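Local coordinates for PlaB phospholipase (Legionella pneumophila, PDB 6ZTI), which probably hydrolyses phospholipids as an alpha/beta-hydrolase-type virulence enzyme, its activity being controlled by tetramerization that depends on NAD(H), at residues His125-Ala130 with Arg293-Lys298; Tyr191-Thr196 with Asp301-Leu306; Asp359-Ala364 with Gly414-Ala419. All coordinates share one frame; numbering follows the deposited sequence. Where two conformers were deposited one is given.

Contact 1: His125-Ala130 with Arg293-Lys298; sequences HLIMLA and RCLQVK
H125 and I127, alternate residues of the strand, both turn CB toward the segment 293-298, and in each the first torsion sets the next atom beside the backbone N: CG of H125 at chi1 -62° and CG1 of I127 at chi1 -55°. The I127 chain then runs on extended, carrying CD1 in between C294 and L295. I127 CD1 lies 3.8 Å from C294 CB and 3.6 Å from L295 CD2, and the side chains of I127 and L295 are roughly perpendicular. The imidazole of H125, two residues along the strand from I127, meets the backbone at V297. H125 NE2 donates a hydrogen bond to V297 O at 2.8 Å; the bond is fairly straight (157°), with the acceptor close to the ring plane and the donor in the carbonyl plane. On the same ring, H125 CD2 comes 3.3 Å from C294 O, which approaches obliquely and also accepts the bond from V297 N. Helix 286-296 thus packs on the parallel sheet, where strands 93-99 and 191-197 flank 123-129; L295 also touches A95, and C294 also touches F193. In this buried place NE2 acts as the donor, consistent with a proton on that nitrogen, and the V297 carbonyl takes this imidazole N-H, a polar link between strand 123-129 and the segment 293-298.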
loop_
_atom_site.group_PDB
_atom_site.type_symbol
_atom_site.label_atom_id
_atom_site.label_comp_id
_atom_site.label_asym_id
_atom_site.label_seq_id
_atom_site.Cartn_x
_atom_site.Cartn_y
_atom_site.Cartn_z
ATOM N N HIS B 125 24.031 -26.692 -28.251
ATOM C CA HIS B 125 24.930 -25.942 -27.389
ATOM C C HIS B 125 24.183 -24.751 -26.809
ATOM O O HIS B 125 23.432 -24.072 -27.517
ATOM C CB HIS B 125 26.172 -25.423 -28.143
ATOM C CG HIS B 125 27.041 -26.500 -28.725
ATOM N ND1 HIS B 125 26.643 -27.294 -29.779
ATOM C CD2 HIS B 125 28.299 -26.893 -28.416
ATOM C CE1 HIS B 125 27.612 -28.138 -30.085
ATOM N NE2 HIS B 125 28.630 -27.913 -29.275
ATOM N N LEU B 126 24.393 -24.510 -25.524
ATOM C CA LEU B 126 23.866 -23.335 -24.835
ATOM C C LEU B 126 25.054 -22.618 -24.215
ATOM O O LEU B 126 25.674 -23.127 -23.276
ATOM C CB LEU B 126 22.827 -23.714 -23.784
ATOM C CG LEU B 126 22.313 -22.553 -22.924
ATOM C CD1 LEU B 126 21.817 -21.408 -23.800
ATOM C CD2 LEU B 126 21.214 -23.016 -21.985
ATOM N N ILE B 127 25.384 -21.454 -24.767
ATOM C CA ILE B 127 26.508 -20.644 -24.325
ATOM C C ILE B 127 25.917 -19.370 -23.739
ATOM O O ILE B 127 25.471 -18.488 -24.475
ATOM C CB ILE B 127 27.480 -20.342 -25.471
ATOM C CG1 ILE B 127 27.945 -21.647 -26.120
ATOM C CG2 ILE B 127 28.670 -19.527 -24.949
ATOM C CD1 ILE B 127 28.749 -21.460 -27.400
ATOM N N MET B 128 25.905 -19.282 -22.412
ATOM C CA MET B 128 25.318 -18.162 -21.686
ATOM C C MET B 128 26.415 -17.194 -21.275
ATOM O O MET B 128 27.347 -17.586 -20.570
ATOM C CB MET B 128 24.575 -18.662 -20.447
ATOM C CG MET B 128 23.263 -19.367 -20.756
ATOM S SD MET B 128 22.623 -20.180 -19.288
ATOM C CE MET B 128 23.653 -21.645 -19.271
ATOM N N LEU B 129 26.296 -15.936 -21.708
ATOM C CA LEU B 129 27.229 -14.876 -21.356
ATOM C C LEU B 129 26.609 -13.999 -20.273
ATOM O O LEU B 129 25.533 -13.416 -20.472
ATOM C CB LEU B 129 27.589 -14.032 -22.581
ATOM C CG LEU B 129 28.010 -14.777 -23.853
ATOM C CD1 LEU B 129 28.252 -13.832 -25.040
ATOM C CD2 LEU B 129 29.263 -15.607 -23.600
ATOM N N ALA B 130 27.289 -13.910 -19.128
ATOM C CA ALA B 130 26.834 -13.160 -17.957
ATOM C C ALA B 130 25.334 -13.324 -17.733
ATOM O O ALA B 130 24.623 -12.324 -17.579
ATOM C CB ALA B 130 27.178 -11.680 -18.102
ATOM N N ARG B 293 35.804 -22.300 -28.791
ATOM C CA ARG B 293 36.098 -23.578 -28.154
ATOM C C ARG B 293 34.813 -24.296 -27.757
ATOM O O ARG B 293 34.658 -25.500 -28.000
ATOM C CB ARG B 293 36.981 -23.350 -26.925
ATOM C CG ARG B 293 38.432 -23.035 -27.219
ATOM C CD ARG B 293 39.164 -24.226 -27.841
ATOM N NE ARG B 293 39.002 -25.462 -27.073
ATOM C CZ ARG B 293 39.760 -25.817 -26.036
ATOM N NH1 ARG B 293 40.747 -25.031 -25.616
ATOM N NH2 ARG B 293 39.526 -26.966 -25.413
ATOM N N CYS B 294 33.880 -23.568 -27.133
ATOM C CA CYS B 294 32.628 -24.173 -26.676
ATOM C C CYS B 294 31.844 -24.743 -27.849
ATOM O O CYS B 294 31.354 -25.878 -27.792
ATOM C CB CYS B 294 31.790 -23.137 -25.912
ATOM S SG CYS B 294 32.497 -22.581 -24.304
ATOM N N LEU B 295 31.736 -23.974 -28.936
ATOM C CA LEU B 295 31.029 -24.436 -30.126
ATOM C C LEU B 295 31.673 -25.666 -30.746
ATOM O O LEU B 295 31.005 -26.399 -31.485
ATOM C CB LEU B 295 30.972 -23.325 -31.175
ATOM C CG LEU B 295 30.043 -22.149 -30.871
ATOM C CD1 LEU B 295 30.212 -21.065 -31.922
ATOM C CD2 LEU B 295 28.592 -22.612 -30.813
ATOM N N GLN B 296 32.954 -25.900 -30.485
ATOM C CA GLN B 296 33.650 -27.042 -31.053
ATOM C C GLN B 296 33.495 -28.307 -30.210
ATOM O O GLN B 296 33.844 -29.396 -30.683
ATOM C CB GLN B 296 35.130 -26.682 -31.253
ATOM C CG GLN B 296 35.338 -25.681 -32.406
ATOM C CD GLN B 296 36.718 -25.039 -32.444
ATOM O OE1 GLN B 296 37.434 -24.983 -31.441
ATOM N NE2 GLN B 296 37.089 -24.533 -33.612
ATOM N N VAL B 297 32.947 -28.202 -28.998
ATOM C CA VAL B 297 32.699 -29.395 -28.204
ATOM C C VAL B 297 31.722 -30.309 -28.929
ATOM O O VAL B 297 30.662 -29.878 -29.399
ATOM C CB VAL B 297 32.183 -29.012 -26.813
ATOM C CG1 VAL B 297 31.659 -30.243 -26.099
ATOM C CG2 VAL B 297 33.294 -28.369 -26.018
ATOM N N LYS B 298 32.072 -31.593 -29.006
ATOM C CA LYS B 298 31.234 -32.576 -29.680
ATOM C C LYS B 298 31.075 -33.864 -28.881
ATOM O O LYS B 298 30.514 -34.833 -29.403
ATOM C CB LYS B 298 31.795 -32.896 -31.069
ATOM C CG LYS B 298 31.676 -31.746 -32.064
ATOM C CD LYS B 298 32.061 -32.173 -33.470
ATOM C CE LYS B 298 31.858 -31.047 -34.467
ATOM N NZ LYS B 298 32.064 -31.502 -35.874
#

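Contact 2: Tyr191-Thr196 with Asp301-Leu306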
loop_
_atom_site.group_PDB
_atom_site.type_symbol
_atom_site.label_atom_id
_atom_site.label_comp_id
_atom_site.label_asym_id
_atom_site.label_seq_id
_atom_site.Cartn_x
_atom_site.Cartn_y
_atom_site.Cartn_z
ATOM N N TYR B 191 25.319 -29.428 -24.712
ATOM C CA TYR B 191 26.550 -28.923 -24.119
ATOM C C TYR B 191 26.294 -27.487 -23.698
ATOM O O TYR B 191 26.124 -26.605 -24.545
ATOM C CB TYR B 191 27.713 -29.054 -25.100
ATOM C CG TYR B 191 27.983 -30.505 -25.413
ATOM C CD1 TYR B 191 28.431 -31.375 -24.423
ATOM C CD2 TYR B 191 27.760 -31.020 -26.686
ATOM C CE1 TYR B 191 28.658 -32.732 -24.701
ATOM C CE2 TYR B 191 27.978 -32.334 -26.960
ATOM C CZ TYR B 191 28.426 -33.195 -25.974
ATOM O OH TYR B 191 28.648 -34.522 -26.271
ATOM N N SER B 192 26.227 -27.273 -22.384
ATOM C CA SER B 192 25.875 -25.999 -21.787
ATOM C C SER B 192 27.084 -25.353 -21.118
ATOM O O SER B 192 27.900 -26.038 -20.489
ATOM C CB SER B 192 24.762 -26.211 -20.763
ATOM O OG SER B 192 24.278 -24.965 -20.316
ATOM N N PHE B 193 27.192 -24.029 -21.239
ATOM C CA PHE B 193 28.337 -23.295 -20.711
ATOM C C PHE B 193 27.889 -21.946 -20.167
ATOM O O PHE B 193 26.987 -21.306 -20.718
ATOM C CB PHE B 193 29.412 -23.030 -21.788
ATOM C CG PHE B 193 29.678 -24.194 -22.692
ATOM C CD1 PHE B 193 28.769 -24.544 -23.681
ATOM C CD2 PHE B 193 30.855 -24.920 -22.581
ATOM C CE1 PHE B 193 29.018 -25.611 -24.516
ATOM C CE2 PHE B 193 31.112 -25.988 -23.431
ATOM C CZ PHE B 193 30.193 -26.333 -24.395
ATOM N N VAL B 194 28.555 -21.498 -19.104
ATOM C CA VAL B 194 28.390 -20.147 -18.580
ATOM C C VAL B 194 29.732 -19.440 -18.649
ATOM O O VAL B 194 30.742 -19.952 -18.154
ATOM C CB VAL B 194 27.853 -20.145 -17.143
ATOM C CG1 VAL B 194 27.947 -18.729 -16.552
ATOM C CG2 VAL B 194 26.398 -20.677 -17.132
ATOM N N LEU B 195 29.757 -18.294 -19.301
ATOM C CA LEU B 195 30.922 -17.431 -19.283
ATOM C C LEU B 195 30.515 -16.083 -18.723
ATOM O O LEU B 195 29.445 -15.569 -19.048
ATOM C CB LEU B 195 31.508 -17.276 -20.686
ATOM C CG LEU B 195 31.921 -18.560 -21.415
ATOM C CD1 LEU B 195 32.320 -18.258 -22.862
ATOM C CD2 LEU B 195 33.063 -19.245 -20.724
ATOM N N THR B 196 31.343 -15.514 -17.857
ATOM C CA THR B 196 31.052 -14.169 -17.389
ATOM C C THR B 196 32.355 -13.483 -17.008
ATOM O O THR B 196 33.436 -14.077 -17.047
ATOM C CB THR B 196 30.069 -14.193 -16.220
ATOM O OG1 THR B 196 29.555 -12.874 -15.998
ATOM C CG2 THR B 196 30.764 -14.680 -15.010
ATOM N N ASP B 301 34.009 -36.063 -23.607
ATOM C CA ASP B 301 35.432 -35.906 -23.322
ATOM C C ASP B 301 35.899 -34.488 -23.603
ATOM O O ASP B 301 36.605 -33.883 -22.791
ATOM C CB ASP B 301 36.243 -36.898 -24.157
ATOM C CG ASP B 301 35.905 -38.346 -23.842
ATOM O OD1 ASP B 301 36.028 -38.751 -22.664
ATOM O OD2 ASP B 301 35.503 -39.077 -24.773
ATOM N N SER B 302 35.555 -33.958 -24.775
ATOM C CA SER B 302 35.923 -32.586 -25.092
ATOM C C SER B 302 35.249 -31.603 -24.146
ATOM O O SER B 302 35.843 -30.581 -23.788
ATOM C CB SER B 302 35.564 -32.273 -26.542
ATOM O OG SER B 302 34.240 -32.688 -26.851
ATOM N N TYR B 303 34.013 -31.897 -23.729
ATOM C CA TYR B 303 33.319 -31.039 -22.782
ATOM C C TYR B 303 34.064 -30.977 -21.458
ATOM O O TYR B 303 34.303 -29.892 -20.924
ATOM C CB TYR B 303 31.890 -31.536 -22.556
ATOM C CG TYR B 303 31.067 -30.637 -21.647
ATOM C CD1 TYR B 303 30.633 -29.394 -22.081
ATOM C CD2 TYR B 303 30.722 -31.036 -20.369
ATOM C CE1 TYR B 303 29.875 -28.567 -21.267
ATOM C CE2 TYR B 303 29.957 -30.224 -19.546
ATOM C CZ TYR B 303 29.538 -28.985 -20.004
ATOM O OH TYR B 303 28.790 -28.159 -19.204
ATOM N N ASN B 304 34.419 -32.144 -20.904
ATOM C CA ASN B 304 35.100 -32.174 -19.615
ATOM C C ASN B 304 36.479 -31.539 -19.703
ATOM O O ASN B 304 36.952 -30.935 -18.731
ATOM C CB ASN B 304 35.215 -33.614 -19.111
ATOM C CG ASN B 304 33.897 -34.162 -18.642
ATOM O OD1 ASN B 304 32.972 -33.412 -18.344
ATOM N ND2 ASN B 304 33.805 -35.477 -18.560
ATOM N N LYS B 305 37.144 -31.678 -20.850
ATOM C CA LYS B 305 38.384 -30.944 -21.077
ATOM C C LYS B 305 38.152 -29.445 -20.925
ATOM O O LYS B 305 38.887 -28.758 -20.208
ATOM C CB LYS B 305 38.928 -31.284 -22.463
ATOM C CG LYS B 305 40.268 -30.656 -22.821
ATOM C CD LYS B 305 41.078 -31.591 -23.730
ATOM C CE LYS B 305 41.684 -30.866 -24.926
ATOM N NZ LYS B 305 42.381 -31.817 -25.850
ATOM N N LEU B 306 37.105 -28.926 -21.569
ATOM C CA LEU B 306 36.805 -27.499 -21.495
ATOM C C LEU B 306 36.372 -27.079 -20.096
ATOM O O LEU B 306 36.705 -25.971 -19.644
ATOM C CB LEU B 306 35.722 -27.158 -22.512
ATOM C CG LEU B 306 35.427 -25.691 -22.802
ATOM C CD1 LEU B 306 36.685 -24.861 -22.794
ATOM C CD2 LEU B 306 34.759 -25.579 -24.156
#
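The polar link is a single hydrogen bond from Y303 OH to S192 O, 2.6 Å long, with the phenol oxygen in the carbonyl plane and the carbonyl in turn at the edge of the tyrosine ring. Y303 CG is anti to the backbone N (chi1 -176°), and from there the ring extends from the helix to the strand. A257 N of the next strand is a second hydrogen-bonding partner of the same hydroxyl, which is therefore held between two backbones. Aromatic contacts lie to both sides in sequence of S192. Toward F193, Y303 presents its edge in an offset edge-to-face pair, the ring centroids 5.3 Å apart and the planes at 66°; CE1 of Y303 sits over the face of the phenylalanine, 3.6 Å from F193 CE2. The Y191 ring meets Y303 obliquely, planes at 38°, with CD1 of Y191 3.8 Å from CD1 of Y303. Purely apolar packing adds L306, one helical turn after Y303, with L306 CD2 3.7 Å from F193 CE2; L306 also touches W290 and C294 of the preceding helix. The short axes of strand and helix run nearly parallel, 10.2 Å from each other at closest approach. Y191, F193 and Y303 form an aromatic cluster at this one interface, and helix 300-320 packed on strand 191-197 of the central parallel sheet fits the alpha/beta-hydrolase fold.

Contact 3: Asp359-Ala364 with Gly414-Ala419; sequences DLYLTA and GFRVKA. With SND (thionicotinamide-adenine-dinucleotide), chain J.
D359-T363 and G414-K418 pair as antiparallel strands, their short axes 4.5 Å apart at closest approach and their directions at 150°. D359 with K418, Y361 with R416 and T363 with G414 are hydrogen-bonded pairs, each joined by two N-H to O bonds; L360 with V417 and L362 with F415 are the non-hydrogen-bonded pairs between them. The bond from K418 N to D359 O is almost straight (178°), whereas at the T363-G414 end both donors stand above the plane of the carbonyl they meet. On the face shared by L360, L362, F415 and V417, L362 CG stands beside the backbone N (chi1 -72°), and the leucine runs alongside F415 in the same direction, L362 CD1 3.9 Å from F415 CE1 at the ring's edge. L360 CG packs 4.1 Å from V417 CG2, and F345 of strand 340-349 meets F415 edge-to-face. The other face carries D359, Y361, T363, R416 and K418; D359 and K418 both hydrogen-bond to Y420, while R416 forms a salt bridge with D435. T363 OG1 is 2.7 Å from a water that donates a weak bond to F415 O. Pointing away from the partner strand, L362 N donates to N1A of thio-NAD at 2.9 Å, and L362 O accepts from N6A at 2.9 Å; L360 O accepts from N6A of another bound thio-NAD. The L362 backbone N-H and C=O thus match the N1A acceptor and N6A donor of the adenine.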
loop_
_atom_site.group_PDB
_atom_site.type_symbol
_atom_site.label_atom_id
_atom_site.label_comp_id
_atom_site.label_asym_id
_atom_site.label_seq_id
_atom_site.Cartn_x
_atom_site.Cartn_y
_atom_site.Cartn_z
ATOM N N ASP B 359 13.495 -13.529 12.169
ATOM C CA ASP B 359 14.891 -13.106 12.221
ATOM C C ASP B 359 15.772 -14.287 11.828
ATOM O O ASP B 359 15.627 -15.382 12.389
ATOM C CB ASP B 359 15.286 -12.636 13.625
ATOM C CG ASP B 359 14.591 -11.353 14.044
ATOM O OD1 ASP B 359 14.454 -10.432 13.210
ATOM O OD2 ASP B 359 14.203 -11.267 15.227
ATOM N N LEU B 360 16.694 -14.059 10.894
ATOM C CA LEU B 360 17.584 -15.092 10.387
ATOM C C LEU B 360 19.028 -14.729 10.691
ATOM O O LEU B 360 19.505 -13.654 10.303
ATOM C CB LEU B 360 17.394 -15.283 8.883
ATOM C CG LEU B 360 18.071 -16.511 8.287
ATOM C CD1 LEU B 360 17.284 -16.988 7.100
ATOM C CD2 LEU B 360 19.527 -16.193 7.894
ATOM N N TYR B 361 19.737 -15.655 11.324
ATOM C CA TYR B 361 21.094 -15.432 11.796
ATOM C C TYR B 361 22.038 -16.434 11.171
ATOM O O TYR B 361 21.751 -17.633 11.151
ATOM C CB TYR B 361 21.196 -15.577 13.308
ATOM C CG TYR B 361 20.347 -14.632 14.088
ATOM C CD1 TYR B 361 19.060 -14.978 14.457
ATOM C CD2 TYR B 361 20.837 -13.402 14.488
ATOM C CE1 TYR B 361 18.285 -14.119 15.185
ATOM C CE2 TYR B 361 20.065 -12.538 15.217
ATOM C CZ TYR B 361 18.793 -12.905 15.564
ATOM O OH TYR B 361 18.013 -12.045 16.281
ATOM N N LEU B 362 23.157 -15.937 10.671
ATOM C CA LEU B 362 24.353 -16.743 10.527
ATOM C C LEU B 362 25.013 -16.909 11.894
ATOM O O LEU B 362 24.972 -16.009 12.734
ATOM C CB LEU B 362 25.330 -16.070 9.563
ATOM C CG LEU B 362 25.036 -16.040 8.057
ATOM C CD1 LEU B 362 25.545 -17.284 7.363
ATOM C CD2 LEU B 362 23.573 -15.869 7.779
ATOM N N THR B 363 25.625 -18.069 12.119
ATOM C CA THR B 363 26.318 -18.326 13.370
ATOM C C THR B 363 27.673 -18.955 13.077
ATOM O O THR B 363 27.859 -19.610 12.048
ATOM C CB THR B 363 25.525 -19.246 14.271
ATOM O OG1 THR B 363 25.321 -20.494 13.603
ATOM C CG2 THR B 363 24.167 -18.628 14.628
ATOM N N ALA B 364 28.605 -18.779 14.005
ATOM C CA ALA B 364 29.965 -19.261 13.808
ATOM C C ALA B 364 30.637 -19.411 15.163
ATOM O O ALA B 364 30.071 -19.076 16.205
ATOM C CB ALA B 364 30.752 -18.314 12.904
ATOM N N GLY B 414 26.753 -21.941 10.845
ATOM C CA GLY B 414 25.392 -22.391 11.012
ATOM C C GLY B 414 24.368 -21.310 10.733
ATOM O O GLY B 414 24.700 -20.162 10.423
ATOM N N PHE B 415 23.100 -21.719 10.805
ATOM C CA PHE B 415 21.953 -20.832 10.702
ATOM C C PHE B 415 21.107 -20.940 11.960
ATOM O O PHE B 415 20.969 -22.017 12.542
ATOM C CB PHE B 415 21.035 -21.182 9.525
ATOM C CG PHE B 415 21.709 -21.205 8.206
ATOM C CD1 PHE B 415 22.530 -20.177 7.818
ATOM C CD2 PHE B 415 21.485 -22.249 7.332
ATOM C CE1 PHE B 415 23.134 -20.191 6.589
ATOM C CE2 PHE B 415 22.097 -22.268 6.095
ATOM C CZ PHE B 415 22.924 -21.242 5.730
ATOM N N ARG B 416 20.497 -19.827 12.346
ATOM C CA ARG B 416 19.443 -19.829 13.343
ATOM C C ARG B 416 18.295 -18.988 12.799
ATOM O O ARG B 416 18.510 -17.867 12.316
ATOM C CB ARG B 416 19.939 -19.296 14.687
ATOM C CG ARG B 416 18.828 -19.013 15.659
ATOM C CD ARG B 416 19.339 -18.660 17.073
ATOM N NE ARG B 416 19.519 -19.852 17.910
ATOM C CZ ARG B 416 19.449 -19.874 19.244
ATOM N NH1 ARG B 416 19.191 -18.762 19.927
ATOM N NH2 ARG B 416 19.616 -21.021 19.900
ATOM N N VAL B 417 17.091 -19.547 12.841
ATOM C CA VAL B 417 15.891 -18.891 12.344
ATOM C C VAL B 417 14.918 -18.783 13.503
ATOM O O VAL B 417 14.547 -19.797 14.109
ATOM C CB VAL B 417 15.242 -19.651 11.182
ATOM C CG1 VAL B 417 13.954 -18.953 10.780
ATOM C CG2 VAL B 417 16.183 -19.737 10.021
ATOM N N LYS B 418 14.517 -17.561 13.807
ATOM C CA LYS B 418 13.504 -17.266 14.811
ATOM C C LYS B 418 12.297 -16.701 14.071
ATOM O O LYS B 418 12.352 -15.577 13.566
ATOM C CB LYS B 418 14.058 -16.276 15.834
ATOM C CG LYS B 418 13.159 -15.969 17.025
ATOM C CD LYS B 418 13.813 -14.910 17.906
ATOM C CE LYS B 418 12.895 -14.453 19.029
ATOM N NZ LYS B 418 13.116 -13.027 19.411
ATOM N N ALA B 419 11.220 -17.480 13.986
ATOM C CA ALA B 419 9.997 -17.019 13.346
ATOM C C ALA B 419 9.025 -16.570 14.429
ATOM O O ALA B 419 9.117 -16.999 15.582
ATOM C CB ALA B 419 9.380 -18.109 12.476
HETATM P PA SND J . 28.118 -5.953 10.689
HETATM O O1A SND J . 27.813 -6.372 12.102
HETATM O O2A SND J . 28.306 -4.499 10.445
HETATM O O5B SND J . 26.941 -6.503 9.726
HETATM C C5B SND J . 26.901 -6.341 8.298
HETATM C C4B SND J . 25.498 -6.713 7.882
HETATM O O4B SND J . 25.229 -8.098 8.210
HETATM C C3B SND J . 24.403 -5.927 8.585
HETATM O O3B SND J . 23.266 -5.912 7.748
HETATM C C2B SND J . 24.144 -6.766 9.831
HETATM O O2B SND J . 22.853 -6.501 10.365
HETATM C C1B SND J . 24.250 -8.172 9.233
HETATM N N9A SND J . 24.650 -9.207 10.179
HETATM C C8A SND J . 25.589 -9.117 11.174
HETATM N N7A SND J . 25.732 -10.217 11.874
HETATM C C5A SND J . 24.822 -11.094 11.300
HETATM C C6A SND J . 24.486 -12.431 11.579
HETATM N N6A SND J . 25.029 -13.140 12.568
HETATM N N1A SND J . 23.553 -13.023 10.796
HETATM C C2A SND J . 22.996 -12.312 9.810
HETATM N N3A SND J . 23.217 -11.040 9.467
HETATM C C4A SND J . 24.150 -10.484 10.253
HETATM O O3 SND J . 29.404 -6.680 10.101
HETATM P PN SND J . 30.777 -7.206 10.721
HETATM O O1N SND J . 31.254 -6.242 11.741
HETATM O O2N SND J . 31.655 -7.570 9.595
HETATM O O5D SND J . 30.252 -8.505 11.488
HETATM C C5D SND J . 31.166 -9.532 11.929
HETATM C C4D SND J . 30.601 -10.189 13.164
HETATM O O4D SND J . 30.733 -9.308 14.303
HETATM C C3D SND J . 29.121 -10.555 13.099
HETATM O O3D SND J . 28.943 -11.764 13.815
HETATM C C2D SND J . 28.447 -9.410 13.850
HETATM O O2D SND J . 27.204 -9.814 14.414
HETATM C C1D SND J . 29.483 -9.152 14.929
HETATM N N1N SND J . 29.398 -7.730 15.466
HETATM C C2N SND J . 29.176 -7.552 16.779
HETATM C C3N SND J . 29.181 -6.278 17.314
HETATM C C7N SND J . 28.937 -6.047 18.762
HETATM S S7N SND J . 29.052 -4.520 19.415
HETATM N N7N SND J . 28.626 -7.099 19.491
HETATM C C4N SND J . 29.409 -5.203 16.461
HETATM C C5N SND J . 29.616 -5.418 15.112
HETATM C C6N SND J . 29.609 -6.699 14.628
HETATM O O HOH W 1 23.469 -22.241 14.420
#

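How the contacts relate
Contacts 1 and 2 are neighbours, their centres 7 Å apart, on adjacent strands of the one parallel sheet. L126 O lies 2.7 Å from F193 N, a probable hydrogen bond between those strands. Helices 286-296 and 300-320 are consecutive in sequence, and the segments of the two contacts alternate along the chain. Contact 3 belongs to the separate mixed sheet on the opposite side of the chain's centre, about 40 Å from contact 1 and 37 Å from contact 2 between centres. It alone of the three borders two bound dinucleotides and another protein chain, where V208 of the second subunit packs on D359 and Y361; contacts 1 and 2 belong to the hydrolase core.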